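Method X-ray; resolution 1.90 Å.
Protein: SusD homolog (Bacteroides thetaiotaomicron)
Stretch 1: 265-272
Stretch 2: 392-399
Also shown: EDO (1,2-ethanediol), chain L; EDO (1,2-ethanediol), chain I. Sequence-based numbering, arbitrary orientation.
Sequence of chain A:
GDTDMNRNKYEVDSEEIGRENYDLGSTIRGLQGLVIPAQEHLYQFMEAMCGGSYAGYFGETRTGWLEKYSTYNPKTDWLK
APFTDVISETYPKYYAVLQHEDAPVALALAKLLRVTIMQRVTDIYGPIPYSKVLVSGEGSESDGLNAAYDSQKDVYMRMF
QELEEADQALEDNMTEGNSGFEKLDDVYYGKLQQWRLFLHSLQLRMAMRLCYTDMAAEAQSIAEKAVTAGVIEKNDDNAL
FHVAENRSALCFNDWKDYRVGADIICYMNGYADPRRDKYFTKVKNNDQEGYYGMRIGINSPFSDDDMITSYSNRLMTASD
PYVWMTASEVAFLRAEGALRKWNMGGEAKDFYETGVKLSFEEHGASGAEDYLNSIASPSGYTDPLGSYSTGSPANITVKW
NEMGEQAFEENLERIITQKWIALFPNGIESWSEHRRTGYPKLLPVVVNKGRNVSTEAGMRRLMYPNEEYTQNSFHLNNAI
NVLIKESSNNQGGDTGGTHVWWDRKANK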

# COMPACT_ATOMS: atom_id res chain seq x y z
N ILE A 265 -0.07 7.54 -15.18
CA ILE A 265 -0.13 8.63 -16.16
C ILE A 265 -1.29 8.49 -17.18
O ILE A 265 -1.92 9.49 -17.53
N CYS A 266 -1.57 7.28 -17.65
CA CYS A 266 -2.69 7.06 -18.56
C CYS A 266 -4.01 7.50 -17.95
O CYS A 266 -4.81 8.19 -18.59
N TYR A 267 -4.26 7.09 -16.70
CA TYR A 267 -5.46 7.49 -16.04
C TYR A 267 -5.48 9.02 -15.79
O TYR A 267 -6.44 9.67 -16.14
N MSE A 268 -4.42 9.57 -15.20
CA MSE A 268 -4.45 10.97 -14.73
C MSE A 268 -4.34 11.95 -15.90
O MSE A 268 -4.93 13.04 -15.83
N ASN A 269 -3.62 11.62 -16.96
CA ASN A 269 -3.69 12.44 -18.20
C ASN A 269 -5.07 12.33 -18.88
O ASN A 269 -5.59 13.32 -19.37
N GLY A 270 -5.63 11.12 -18.95
CA GLY A 270 -6.97 10.94 -19.52
C GLY A 270 -8.01 11.79 -18.79
O GLY A 270 -8.87 12.39 -19.40
N TYR A 271 -7.92 11.83 -17.46
CA TYR A 271 -8.85 12.59 -16.64
C TYR A 271 -8.47 14.05 -16.52
O TYR A 271 -9.18 14.81 -15.86
N ALA A 272 -7.34 14.46 -17.11
CA ALA A 272 -6.86 15.82 -16.99
C ALA A 272 -6.84 16.25 -15.49
O ALA A 272 -7.25 17.33 -15.10
N SER A 392 -5.39 1.82 -24.09
CA SER A 392 -5.77 2.24 -22.80
C SER A 392 -5.98 1.05 -21.86
O SER A 392 -6.52 0.05 -22.25
N PRO A 393 -5.67 1.21 -20.56
CA PRO A 393 -5.88 0.13 -19.60
C PRO A 393 -7.34 -0.07 -19.18
O PRO A 393 -7.68 -1.16 -18.70
N ALA A 394 -8.19 0.96 -19.34
CA ALA A 394 -9.57 0.92 -18.83
C ALA A 394 -10.42 1.97 -19.47
O ALA A 394 -9.90 2.93 -20.07
N ASN A 395 -11.73 1.85 -19.32
CA ASN A 395 -12.61 2.92 -19.79
C ASN A 395 -13.37 3.59 -18.65
O ASN A 395 -14.14 4.49 -18.89
N ILE A 396 -13.07 3.21 -17.41
CA ILE A 396 -13.73 3.77 -16.23
C ILE A 396 -13.59 5.29 -16.14
O ILE A 396 -12.52 5.85 -16.25
N THR A 397 -14.72 5.95 -15.92
CA THR A 397 -14.74 7.40 -15.76
C THR A 397 -14.88 7.78 -14.33
O THR A 397 -15.21 6.95 -13.46
N VAL A 398 -14.68 9.06 -14.05
CA VAL A 398 -14.81 9.57 -12.67
C VAL A 398 -16.27 9.70 -12.21
O VAL A 398 -16.61 9.35 -11.08
N LYS A 399 -17.12 10.15 -13.11
CA LYS A 399 -18.51 10.46 -12.73
C LYS A 399 -19.26 9.22 -12.20
O LYS A 399 -19.34 8.17 -12.85

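The last turns of a helix, residues 265-270, pack against an irregular segment more than 120 residues away in sequence, and two tyrosines do most of the filling. Cys-266 (chi1 m) points toward the loop, where its CB lies 4.0 Å from Pro-393 CD. Tyr-267 (m) leaves the helix sideways, yet its ring swings into a hollow lined by Pro-393, Ala-394 and Ile-396: Tyr-267 CE1 meets Pro-393 CG at 3.6 Å, Tyr-267 OH reaches Ala-394 CB at 3.2 Å, and Ile-396 CG2 abuts the ring edge, 3.9 Å from Tyr-267 CE2. Ile-396 (t, p) thus offers its CG2 methyl as a bump between the tyrosines, since the same atom lies 3.4 Å from Tyr-271 OH.

Tyr-271 (m) points toward the loop and buries the most surface of the stretch. Val-398 (t) lays its CG2 methyl over one face of the ring in a CH-pi contact, 3.8 Å from the Tyr-271 ring centroid and almost on the normal. At the ring's far end, Tyr-271 OH donates a short hydrogen bond to Ile-396 O (2.6 Å) and accepts one from a water (3.0 Å), which also donates weakly to Thr-397 O (3.4 Å).

Asn-395 and Thr-397 (both p) point away. Separate ethanediols accept hydrogen bonds from Asn-269 ND2 and Lys-399 NZ.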

# COMPACT_ATOMS: atom_id res chain seq x y z
CB ILE A 265 1.21 8.76 -16.90
CG1 ILE A 265 2.32 9.08 -15.92
CG2 ILE A 265 1.14 9.85 -17.96
CD1 ILE A 265 2.25 10.45 -15.31
CB CYS A 266 -2.83 5.58 -18.94
SG CYS A 266 -1.60 5.04 -20.11
CB TYR A 267 -5.63 6.79 -14.71
CG TYR A 267 -6.10 5.37 -14.79
CD1 TYR A 267 -5.21 4.32 -15.07
CD2 TYR A 267 -7.45 5.04 -14.57
CE1 TYR A 267 -5.63 3.02 -15.11
CE2 TYR A 267 -7.88 3.74 -14.64
CZ TYR A 267 -6.99 2.73 -14.91
OH TYR A 267 -7.47 1.45 -14.93
CB MSE A 268 -3.37 11.23 -13.68
CG MSE A 268 -3.76 10.62 -12.35
SE MSE A 268 -2.36 10.86 -11.00
CE MSE A 268 -2.95 12.66 -10.30
CB ASN A 269 -2.61 12.09 -19.21
CG ASN A 269 -1.26 12.68 -18.87
OD1 ASN A 269 -1.09 13.47 -17.92
ND2 ASN A 269 -0.29 12.31 -19.64
CB TYR A 271 -8.90 12.00 -15.23
CG TYR A 271 -9.39 10.56 -15.07
CD1 TYR A 271 -10.24 9.96 -15.98
CD2 TYR A 271 -9.03 9.83 -13.94
CE1 TYR A 271 -10.73 8.66 -15.78
CE2 TYR A 271 -9.51 8.54 -13.72
CZ TYR A 271 -10.35 7.96 -14.65
OH TYR A 271 -10.82 6.70 -14.42
CB ALA A 272 -7.70 16.76 -17.85
CB SER A 392 -7.10 3.01 -22.91
OG SER A 392 -7.52 3.35 -21.62
CB PRO A 393 -5.07 0.58 -18.38
CG PRO A 393 -5.01 2.06 -18.50
CD PRO A 393 -4.96 2.35 -19.97
CB ALA A 394 -9.57 1.11 -17.31
CB ASN A 395 -13.54 2.40 -20.88
CG ASN A 395 -14.61 1.48 -20.34
OD1 ASN A 395 -14.63 1.09 -19.17
ND2 ASN A 395 -15.55 1.17 -21.21
CB ILE A 396 -13.22 3.12 -14.90
CG1 ILE A 396 -14.10 3.51 -13.68
CG2 ILE A 396 -11.76 3.47 -14.63
CD1 ILE A 396 -15.51 2.99 -13.76
CB THR A 397 -15.91 8.01 -16.53
OG1 THR A 397 -17.11 7.51 -15.98
CG2 THR A 397 -15.86 7.64 -18.03
CB VAL A 398 -14.16 10.94 -12.49
CG1 VAL A 398 -14.32 11.41 -11.05
CG2 VAL A 398 -12.68 10.88 -12.86
CB LYS A 399 -19.26 11.10 -13.90
CG LYS A 399 -20.67 11.61 -13.58
CD LYS A 399 -21.31 12.28 -14.79
CE LYS A 399 -22.66 12.92 -14.50
NZ LYS A 399 -23.65 11.87 -14.10
C1 EDO L . -23.19 8.96 -16.53
O1 EDO L . -23.27 9.06 -15.09
C2 EDO L . -24.19 9.84 -17.27
O2 EDO L . -24.12 11.23 -16.88
C1 EDO I . -1.25 9.23 -21.59
O1 EDO I . -1.02 10.58 -22.02
C2 EDO I . -0.00 8.36 -21.78
O2 EDO I . 0.49 8.29 -23.15
O HOH W 1 -12.25 6.99 -11.82